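Local coordinates for Baccell_00875 (PDB 5NO8), which probably acts as a polysaccharide lyase that removes the L-rhamnose caps linked to glucuronic acid on complex arabinogalactan proteins, at residues N640-N645 / V685-V690; R603-D608 / Y663-V668; V79-E84 / E135-Y140. All blocks are in the same frame, centred on the assembly; numbering follows the deposited sequence.

Contact 1 of 3, residues N640-N645 / V685-V690; sequences NVVRNN and VYYLLV
Residues 640-644 of helix 632-644 run against residues 685-690 of helix 682-692 in a nearly antiparallel sense, their directions 147° apart. The short axes come within 9.2 Å of each other, and the backbones are nearest where the CA atoms of Val-642 and Tyr-687 lie 5.1 Å apart. Val-642 carries the contact, its two methyls spread over a turn of the second helix. CG2, in the crowded position between backbone N and carbonyl carbon, meets Tyr-687 CD2 at 3.6 Å, approaching the ring obliquely as the two side chains cross at about a right angle. CG1 meets Val-690 CG2 tip to tip at 3.8 Å and lies 3.9 Å from the backbone O of Tyr-686. Tyr-687 has CG anti to its backbone N (chi1 -178°), which sets the ring edge against the backbone of the first helix, with Val-642 C in its plane. The same side chain also packs on Thr-338 and Ile-342 of helix 338-352. An alanine in place of Val-642 would remove both methyls and would probably loosen the packing against Tyr-687 and Val-690 together. The side-chain packing is apolar; polar side chains of both segments find partners beside it. Asn-645 ND2 donates to Val-641 O at 3.0 Å, the bond fairly straight at 154° but with the donor above the carbonyl plane, and also bonds Ser-615 OG. Asn-640 ND2 reaches Glu-589, and Tyr-686 OH, pointing elsewhere, bonds Gln-550. Helix 615-629 touches Asn-645 and Tyr-686, and helix 396-409 touches Val-685 and Leu-688. Close-packed antiparallel helices of this kind build the helical C-terminal part of the chain, an arrangement consistent with the alpha/alpha toroids of many polysaccharide lyases.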
loop_
_atom_site.group_PDB
_atom_site.type_symbol
_atom_site.label_atom_id
_atom_site.label_comp_id
_atom_site.label_asym_id
_atom_site.label_seq_id
_atom_site.Cartn_x
_atom_site.Cartn_y
_atom_site.Cartn_z
ATOM N N ASN A 640 -10.271 -2.535 -10.257
ATOM C CA ASN A 640 -9.003 -1.819 -10.338
ATOM C C ASN A 640 -8.053 -2.230 -9.210
ATOM O O ASN A 640 -6.861 -2.512 -9.462
ATOM C CB ASN A 640 -9.261 -0.318 -10.313
ATOM C CG ASN A 640 -7.987 0.481 -10.408
ATOM O OD1 ASN A 640 -7.175 0.242 -11.288
ATOM N ND2 ASN A 640 -7.790 1.403 -9.471
ATOM N N VAL A 641 -8.562 -2.272 -7.984
ATOM C CA VAL A 641 -7.721 -2.655 -6.842
ATOM C C VAL A 641 -7.088 -4.046 -7.032
ATOM O O VAL A 641 -5.879 -4.229 -6.897
ATOM C CB VAL A 641 -8.503 -2.653 -5.496
ATOM C CG1 VAL A 641 -7.632 -3.208 -4.386
ATOM C CG2 VAL A 641 -8.980 -1.265 -5.154
ATOM N N VAL A 642 -7.913 -5.039 -7.344
ATOM C CA VAL A 642 -7.426 -6.407 -7.441
ATOM C C VAL A 642 -6.567 -6.615 -8.691
ATOM O O VAL A 642 -5.600 -7.369 -8.634
ATOM C CB VAL A 642 -8.557 -7.456 -7.267
ATOM C CG1 VAL A 642 -9.236 -7.244 -5.905
ATOM C CG2 VAL A 642 -9.578 -7.431 -8.418
ATOM N N ARG A 643 -6.888 -5.922 -9.780
ATOM C CA ARG A 643 -6.093 -5.951 -11.011
ATOM C C ARG A 643 -4.657 -5.470 -10.755
ATOM O O ARG A 643 -3.674 -6.073 -11.215
ATOM C CB ARG A 643 -6.778 -5.077 -12.062
ATOM C CG ARG A 643 -6.000 -4.872 -13.306
ATOM C CD ARG A 643 -6.916 -4.429 -14.431
ATOM N NE ARG A 643 -7.490 -3.132 -14.114
ATOM C CZ ARG A 643 -8.779 -2.812 -14.065
ATOM N NH1 ARG A 643 -9.733 -3.686 -14.355
ATOM N NH2 ARG A 643 -9.126 -1.563 -13.795
ATOM N N ASN A 644 -4.534 -4.425 -9.943
ATOM C CA ASN A 644 -3.221 -3.835 -9.711
ATOM C C ASN A 644 -2.322 -4.738 -8.873
ATOM O O ASN A 644 -1.097 -4.634 -8.961
ATOM C CB ASN A 644 -3.371 -2.430 -9.132
ATOM C CG ASN A 644 -3.930 -1.454 -10.135
ATOM O OD1 ASN A 644 -3.941 -1.723 -11.343
ATOM N ND2 ASN A 644 -4.451 -0.336 -9.653
ATOM N N ASN A 645 -2.913 -5.644 -8.091
ATOM C CA ASN A 645 -2.144 -6.606 -7.360
ATOM C C ASN A 645 -1.646 -7.773 -8.210
ATOM O O ASN A 645 -0.876 -8.597 -7.747
ATOM C CB ASN A 645 -2.910 -7.100 -6.139
ATOM C CG ASN A 645 -2.847 -6.149 -4.982
ATOM O OD1 ASN A 645 -2.150 -6.429 -4.003
ATOM N ND2 ASN A 645 -3.595 -5.052 -5.054
ATOM N N VAL A 685 -7.191 -14.805 -4.290
ATOM C CA VAL A 685 -8.453 -15.125 -3.617
ATOM C C VAL A 685 -9.440 -13.977 -3.742
ATOM O O VAL A 685 -10.613 -14.172 -4.076
ATOM C CB VAL A 685 -8.223 -15.488 -2.125
ATOM C CG1 VAL A 685 -9.554 -15.619 -1.371
ATOM C CG2 VAL A 685 -7.383 -16.743 -1.980
ATOM N N TYR A 686 -8.975 -12.750 -3.499
ATOM C CA TYR A 686 -9.837 -11.607 -3.593
ATOM C C TYR A 686 -10.102 -11.150 -5.026
ATOM O O TYR A 686 -11.186 -10.612 -5.323
ATOM C CB TYR A 686 -9.331 -10.493 -2.676
ATOM C CG TYR A 686 -9.658 -10.820 -1.236
ATOM C CD1 TYR A 686 -10.977 -10.838 -0.801
ATOM C CD2 TYR A 686 -8.680 -11.216 -0.359
ATOM C CE1 TYR A 686 -11.297 -11.157 0.512
ATOM C CE2 TYR A 686 -8.984 -11.540 0.959
ATOM C CZ TYR A 686 -10.293 -11.494 1.385
ATOM O OH TYR A 686 -10.582 -11.805 2.682
ATOM N N TYR A 687 -9.148 -11.406 -5.922
ATOM C CA TYR A 687 -9.354 -11.164 -7.341
ATOM C C TYR A 687 -10.567 -11.984 -7.821
ATOM O O TYR A 687 -11.426 -11.469 -8.518
ATOM C CB TYR A 687 -8.118 -11.542 -8.148
ATOM C CG TYR A 687 -8.280 -11.267 -9.603
ATOM C CD1 TYR A 687 -8.908 -12.180 -10.435
ATOM C CD2 TYR A 687 -7.860 -10.054 -10.150
ATOM C CE1 TYR A 687 -9.088 -11.907 -11.788
ATOM C CE2 TYR A 687 -8.052 -9.781 -11.479
ATOM C CZ TYR A 687 -8.665 -10.716 -12.289
ATOM O OH TYR A 687 -8.860 -10.396 -13.624
ATOM N N LEU A 688 -10.606 -13.241 -7.421
ATOM C CA LEU A 688 -11.695 -14.147 -7.818
ATOM C C LEU A 688 -13.006 -13.859 -7.114
ATOM O O LEU A 688 -14.062 -14.064 -7.709
ATOM C CB LEU A 688 -11.285 -15.597 -7.653
ATOM C CG LEU A 688 -10.140 -15.998 -8.589
ATOM C CD1 LEU A 688 -9.621 -17.355 -8.277
ATOM C CD2 LEU A 688 -10.544 -15.928 -10.064
ATOM N N LEU A 689 -12.959 -13.336 -5.890
ATOM C CA LEU A 689 -14.168 -12.800 -5.260
ATOM C C LEU A 689 -14.767 -11.650 -6.046
ATOM O O LEU A 689 -15.945 -11.654 -6.433
ATOM C CB LEU A 689 -13.869 -12.346 -3.822
ATOM C CG LEU A 689 -15.089 -11.728 -3.112
ATOM C CD1 LEU A 689 -16.083 -12.852 -2.790
ATOM C CD2 LEU A 689 -14.642 -11.018 -1.861
ATOM N N VAL A 690 -13.938 -10.643 -6.320
ATOM C CA VAL A 690 -14.380 -9.437 -6.956
ATOM C C VAL A 690 -14.902 -9.689 -8.361
ATOM O O VAL A 690 -15.910 -9.098 -8.741
ATOM C CB VAL A 690 -13.242 -8.395 -7.008
ATOM C CG1 VAL A 690 -13.533 -7.261 -7.975
ATOM C CG2 VAL A 690 -12.982 -7.871 -5.607
#

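Contact 2 of 3, residues R603-D608 / Y663-V668; sequences RELFGD and YKIDGV
Tyr-663 leads into a two-residue strand, 664-665, that pairs in parallel with strand 199-203 of a mixed sheet. Lys-664 points away from loop 603-608, and its NZ forms a salt bridge with Asp-141. Ile-665 turns toward the loop and makes the largest share of the contact. Its CG2, anti to the backbone N, lies 3.4 Å from Phe-606 O, and its CD1 lies 3.5 Å from the same Phe-606 O, so two methyls press on one carbonyl oxygen. CD1 also meets Leu-605 CD1 tip to tip at 4.0 Å and sits 4.1 Å from Gly-607 CA. Any CB on Gly-607 would clash with this methyl, and at phi 128°, psi 169° a side chain would also run into Phe-606 O. Asp-666 and Gly-667 then form the corner of a type I' turn, closed by Ile-665 N to Val-668 O at 2.9 Å and by Val-668 N to Ile-665 O at 3.0 Å. Both carboxylate oxygens of Asp-666 accept backbone N-H groups, from Glu-204 and Arg-205. Val-668, the last residue of the turn, faces the loop again, its CG1 at 4.4 Å from Leu-605 CD1 at the solvent-exposed margin. Met-660 packs on both Leu-605 and Ile-665. Methyl groups thus pack on each other and on the backbone of Phe-606 and Gly-607, burying Phe-606 O without any polar partner, a cost that the surrounding packing probably offsets.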
loop_
_atom_site.group_PDB
_atom_site.type_symbol
_atom_site.label_atom_id
_atom_site.label_comp_id
_atom_site.label_asym_id
_atom_site.label_seq_id
_atom_site.Cartn_x
_atom_site.Cartn_y
_atom_site.Cartn_z
ATOM N N ARG A 603 14.189 -10.490 2.442
ATOM C CA ARG A 603 15.100 -9.344 2.636
ATOM C C ARG A 603 14.857 -8.584 3.941
ATOM O O ARG A 603 15.661 -7.694 4.294
ATOM C CB ARG A 603 14.980 -8.384 1.464
ATOM C CG ARG A 603 15.389 -8.976 0.125
ATOM C CD ARG A 603 16.861 -9.309 0.009
ATOM N NE ARG A 603 17.104 -9.867 -1.326
ATOM C CZ ARG A 603 17.161 -9.164 -2.466
ATOM N NH1 ARG A 603 17.043 -7.825 -2.473
ATOM N NH2 ARG A 603 17.363 -9.806 -3.615
ATOM N N GLU A 604 13.729 -8.885 4.603
ATOM C CA GLU A 604 13.387 -8.371 5.938
ATOM C C GLU A 604 13.414 -6.836 6.015
ATOM O O GLU A 604 13.815 -6.256 7.019
ATOM C CB GLU A 604 14.300 -9.013 6.997
ATOM C CG GLU A 604 14.191 -10.541 7.001
ATOM C CD GLU A 604 15.018 -11.208 8.092
ATOM O OE1 GLU A 604 15.788 -10.511 8.787
ATOM O OE2 GLU A 604 14.889 -12.445 8.255
ATOM N N LEU A 605 12.996 -6.182 4.938
ATOM C CA LEU A 605 13.013 -4.711 4.875
ATOM C C LEU A 605 11.682 -4.108 5.298
ATOM O O LEU A 605 10.668 -4.299 4.612
ATOM C CB LEU A 605 13.314 -4.237 3.454
ATOM C CG LEU A 605 14.706 -3.793 3.056
ATOM C CD1 LEU A 605 14.662 -3.251 1.630
ATOM C CD2 LEU A 605 15.216 -2.710 3.990
ATOM N N PHE A 606 11.674 -3.351 6.393
ATOM C CA PHE A 606 10.592 -2.423 6.650
ATOM C C PHE A 606 10.567 -1.415 5.504
ATOM O O PHE A 606 11.571 -1.201 4.835
ATOM C CB PHE A 606 10.790 -1.654 7.959
ATOM C CG PHE A 606 10.449 -2.437 9.187
ATOM C CD1 PHE A 606 9.135 -2.660 9.521
ATOM C CD2 PHE A 606 11.457 -2.949 10.011
ATOM C CE1 PHE A 606 8.797 -3.382 10.663
ATOM C CE2 PHE A 606 11.135 -3.657 11.158
ATOM C CZ PHE A 606 9.799 -3.882 11.480
ATOM N N GLY A 607 9.420 -0.809 5.300
ATOM C CA GLY A 607 9.241 0.238 4.309
ATOM C C GLY A 607 8.071 -0.028 3.388
ATOM O O GLY A 607 7.521 -1.147 3.350
ATOM N N ASP A 608 7.706 0.989 2.615
ATOM C CA ASP A 608 6.474 0.969 1.805
ATOM C C ASP A 608 6.441 -0.227 0.867
ATOM O O ASP A 608 7.372 -0.418 0.097
ATOM C CB ASP A 608 6.341 2.210 0.934
ATOM C CG ASP A 608 6.215 3.508 1.731
ATOM O OD1 ASP A 608 6.136 3.457 2.964
ATOM O OD2 ASP A 608 6.210 4.564 1.087
ATOM N N TYR A 663 12.809 4.330 -3.464
ATOM C CA TYR A 663 14.111 4.258 -4.087
ATOM C C TYR A 663 15.090 3.517 -3.191
ATOM O O TYR A 663 15.796 2.610 -3.632
ATOM C CB TYR A 663 14.588 5.684 -4.381
ATOM C CG TYR A 663 16.022 5.819 -4.865
ATOM C CD1 TYR A 663 16.468 5.153 -5.985
ATOM C CD2 TYR A 663 16.880 6.696 -4.240
ATOM C CE1 TYR A 663 17.771 5.294 -6.444
ATOM C CE2 TYR A 663 18.192 6.849 -4.647
ATOM C CZ TYR A 663 18.643 6.157 -5.754
ATOM O OH TYR A 663 19.962 6.328 -6.135
ATOM N N LYS A 664 15.151 3.960 -1.941
ATOM C CA LYS A 664 15.970 3.345 -0.907
ATOM C C LYS A 664 15.269 3.445 0.425
ATOM O O LYS A 664 14.380 4.282 0.635
ATOM C CB LYS A 664 17.332 4.036 -0.789
ATOM C CG LYS A 664 18.223 3.863 -2.010
ATOM C CD LYS A 664 19.515 4.644 -1.930
ATOM C CE LYS A 664 20.405 4.302 -3.117
ATOM N NZ LYS A 664 21.688 5.048 -3.131
ATOM N N ILE A 665 15.665 2.549 1.310
ATOM C CA ILE A 665 15.203 2.537 2.687
ATOM C C ILE A 665 16.440 2.466 3.563
ATOM O O ILE A 665 17.208 1.479 3.530
ATOM C CB ILE A 665 14.279 1.332 2.936
ATOM C CG1 ILE A 665 13.028 1.422 2.038
ATOM C CG2 ILE A 665 13.893 1.265 4.417
ATOM C CD1 ILE A 665 12.444 0.078 1.686
ATOM N N ASP A 666 16.669 3.536 4.339
ATOM C CA ASP A 666 17.877 3.665 5.176
ATOM C C ASP A 666 19.163 3.408 4.403
ATOM O O ASP A 666 20.107 2.788 4.914
ATOM C CB ASP A 666 17.789 2.759 6.418
ATOM C CG ASP A 666 16.927 3.355 7.508
ATOM O OD1 ASP A 666 17.137 4.535 7.884
ATOM O OD2 ASP A 666 15.987 2.666 7.940
ATOM N N GLY A 667 19.195 3.886 3.158
ATOM C CA GLY A 667 20.362 3.757 2.300
ATOM C C GLY A 667 20.507 2.471 1.513
ATOM O O GLY A 667 21.440 2.344 0.696
ATOM N N VAL A 668 19.603 1.519 1.754
ATOM C CA VAL A 668 19.616 0.224 1.098
ATOM C C VAL A 668 18.709 0.326 -0.122
ATOM O O VAL A 668 17.565 0.733 -0.017
ATOM C CB VAL A 668 19.123 -0.871 2.054
ATOM C CG1 VAL A 668 18.950 -2.229 1.343
ATOM C CG2 VAL A 668 20.073 -0.993 3.244
#

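Contact 3 of 3, residues V79-E84 / E135-Y140; sequences VVKGRE and EPVSLY
Val-80 and Ser-138 form an antiparallel hydrogen-bonded pair, each satisfying the other's backbone. Val-80 N donates to Ser-138 O at 2.8 Å, nearly along the C=O axis. The return bond, Ser-138 N to Val-80 O at 3.0 Å, is straight (179°) and in the carbonyl plane. Val-80 O takes a second donor, a water at 2.8 Å, which also binds Ser-138 OG at 2.8 Å, bridging the strands. Ser-138 O receives a CA-H contact from Val-79 CA at 3.5 Å. Strands 75-81 and 137-145 are neighbours in a mixed sheet; the first makes a hairpin with strand 84-90 through a type II' turn, closed by Lys-81 N to Glu-84 O and Glu-84 N to Lys-81 O. Val-79 and Leu-139, a non-hydrogen-bonded pair on one face, bond outward through their backbones to Val-86 and Leu-225; Leu-139 CD2 lies 3.6 Å from Val-79 CB, and Val-137 and Leu-139 pack on Ile-110 of a second, antiparallel sheet, as in a beta sandwich. On the Ser-138 face, Val-80 CG2 touches the edge of the Tyr-140 ring, 3.7 Å from CD2. The Lys-81 chain runs alongside Val-137 CG1, while its NZ pairs with Asp-109 and, in a long salt bridge, with Glu-84 OE2.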
loop_
_atom_site.group_PDB
_atom_site.type_symbol
_atom_site.label_atom_id
_atom_site.label_comp_id
_atom_site.label_asym_id
_atom_site.label_seq_id
_atom_site.Cartn_x
_atom_site.Cartn_y
_atom_site.Cartn_z
ATOM N N VAL A 79 28.294 14.638 -3.706
ATOM C CA VAL A 79 28.964 15.457 -4.690
ATOM C C VAL A 79 30.182 14.706 -5.220
ATOM O O VAL A 79 30.978 14.137 -4.467
ATOM C CB VAL A 79 29.279 16.888 -4.203
ATOM C CG1 VAL A 79 30.076 16.909 -2.951
ATOM C CG2 VAL A 79 29.990 17.685 -5.288
ATOM N N VAL A 80 30.279 14.691 -6.531
ATOM C CA VAL A 80 31.328 13.977 -7.223
ATOM C C VAL A 80 32.077 14.900 -8.164
ATOM O O VAL A 80 31.476 15.579 -9.006
ATOM C CB VAL A 80 30.728 12.819 -8.039
ATOM C CG1 VAL A 80 31.815 12.137 -8.863
ATOM C CG2 VAL A 80 30.062 11.815 -7.114
ATOM N N LYS A 81 33.405 14.923 -8.022
ATOM C CA LYS A 81 34.313 15.681 -8.867
ATOM C C LYS A 81 35.438 14.734 -9.173
ATOM O O LYS A 81 36.293 14.490 -8.315
ATOM C CB LYS A 81 34.892 16.899 -8.134
ATOM C CG LYS A 81 33.934 18.031 -7.884
ATOM C CD LYS A 81 34.671 19.316 -7.486
ATOM C CE LYS A 81 35.493 19.163 -6.228
ATOM N NZ LYS A 81 35.801 20.487 -5.599
ATOM N N GLY A 82 35.413 14.142 -10.354
ATOM C CA GLY A 82 36.372 13.074 -10.681
ATOM C C GLY A 82 36.274 11.931 -9.679
ATOM O O GLY A 82 35.169 11.484 -9.332
ATOM N N ARG A 83 37.420 11.481 -9.169
ATOM C CA ARG A 83 37.433 10.379 -8.204
ATOM C C ARG A 83 36.931 10.752 -6.815
ATOM O O ARG A 83 36.665 9.867 -6.010
ATOM C CB ARG A 83 38.837 9.780 -8.096
ATOM C CG ARG A 83 39.291 9.130 -9.378
ATOM C CD ARG A 83 40.545 8.321 -9.206
ATOM N NE ARG A 83 41.677 9.227 -9.111
ATOM C CZ ARG A 83 42.330 9.516 -7.998
ATOM N NH1 ARG A 83 42.007 8.950 -6.849
ATOM N NH2 ARG A 83 43.349 10.362 -8.038
ATOM N N GLU A 84 36.836 12.048 -6.528
ATOM C CA GLU A 84 36.454 12.529 -5.215
ATOM C C GLU A 84 34.939 12.524 -5.062
ATOM O O GLU A 84 34.242 13.263 -5.755
ATOM C CB GLU A 84 36.969 13.966 -5.020
ATOM C CG GLU A 84 36.744 14.487 -3.612
ATOM C CD GLU A 84 36.967 15.986 -3.457
ATOM O OE1 GLU A 84 37.681 16.355 -2.502
ATOM O OE2 GLU A 84 36.401 16.791 -4.235
ATOM N N GLU A 135 35.181 23.969 -10.695
ATOM C CA GLU A 135 35.024 22.854 -11.635
ATOM C C GLU A 135 33.573 22.374 -11.655
ATOM O O GLU A 135 32.847 22.586 -10.689
ATOM C CB GLU A 135 35.935 21.663 -11.237
ATOM N N PRO A 136 33.155 21.730 -12.760
ATOM C CA PRO A 136 31.841 21.083 -12.756
ATOM C C PRO A 136 31.734 20.005 -11.670
ATOM O O PRO A 136 32.718 19.354 -11.347
ATOM C CB PRO A 136 31.720 20.467 -14.166
ATOM C CG PRO A 136 32.816 21.100 -14.976
ATOM C CD PRO A 136 33.889 21.499 -14.020
ATOM N N VAL A 137 30.537 19.870 -11.108
ATOM C CA VAL A 137 30.241 18.826 -10.140
ATOM C C VAL A 137 29.034 18.028 -10.619
ATOM O O VAL A 137 28.146 18.563 -11.301
ATOM C CB VAL A 137 29.944 19.393 -8.739
ATOM C CG1 VAL A 137 31.131 20.228 -8.240
ATOM C CG2 VAL A 137 28.679 20.232 -8.713
ATOM N N SER A 138 29.013 16.749 -10.244
ATOM C CA SER A 138 27.836 15.904 -10.394
ATOM C C SER A 138 27.257 15.672 -9.005
ATOM O O SER A 138 28.001 15.461 -8.050
ATOM C CB SER A 138 28.180 14.596 -11.063
ATOM O OG SER A 138 28.620 14.791 -12.395
ATOM N N LEU A 139 25.956 15.814 -8.859
ATOM C CA LEU A 139 25.293 15.556 -7.586
ATOM C C LEU A 139 24.420 14.329 -7.773
ATOM O O LEU A 139 23.619 14.295 -8.710
ATOM C CB LEU A 139 24.406 16.736 -7.155
ATOM C CG LEU A 139 25.149 18.089 -6.986
ATOM C CD1 LEU A 139 24.210 19.177 -6.484
ATOM C CD2 LEU A 139 26.351 17.919 -6.055
ATOM N N TYR A 140 24.578 13.348 -6.895
ATOM C CA TYR A 140 23.779 12.159 -6.913
ATOM C C TYR A 140 23.032 12.037 -5.589
ATOM O O TYR A 140 23.502 12.519 -4.544
ATOM C CB TYR A 140 24.674 10.955 -7.097
ATOM C CG TYR A 140 25.393 10.873 -8.401
ATOM C CD1 TYR A 140 24.788 10.267 -9.510
ATOM C CD2 TYR A 140 26.665 11.394 -8.570
ATOM C CE1 TYR A 140 25.457 10.151 -10.701
ATOM C CE2 TYR A 140 27.337 11.293 -9.779
ATOM C CZ TYR A 140 26.708 10.674 -10.844
ATOM O OH TYR A 140 27.360 10.527 -12.032
HETATM O O HOH W 1 31.268 15.158 -11.743
#

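Overall arrangement
From the N terminus, contact 3 comes first: it closes a loop of 50 residues, mostly strand, between 79-84 and 135-140, far out in the N-terminal beta region. The chain then passes through further sheets and many helices before contact 2 opens at 603-608. Contact 1 opens at 640-645, inside that loop, contact 2 closes at 663-668, and contact 1 closes last at 685-690, so the two cross. Contacts 2 and 3 reach the same mixed sheet, their centres about 26 Å apart; through strand 664-665, contact 2 packs the loop after helix 596-600 against it, whereas contact 1 pairs two late helices on the opposite side of the chain's centre.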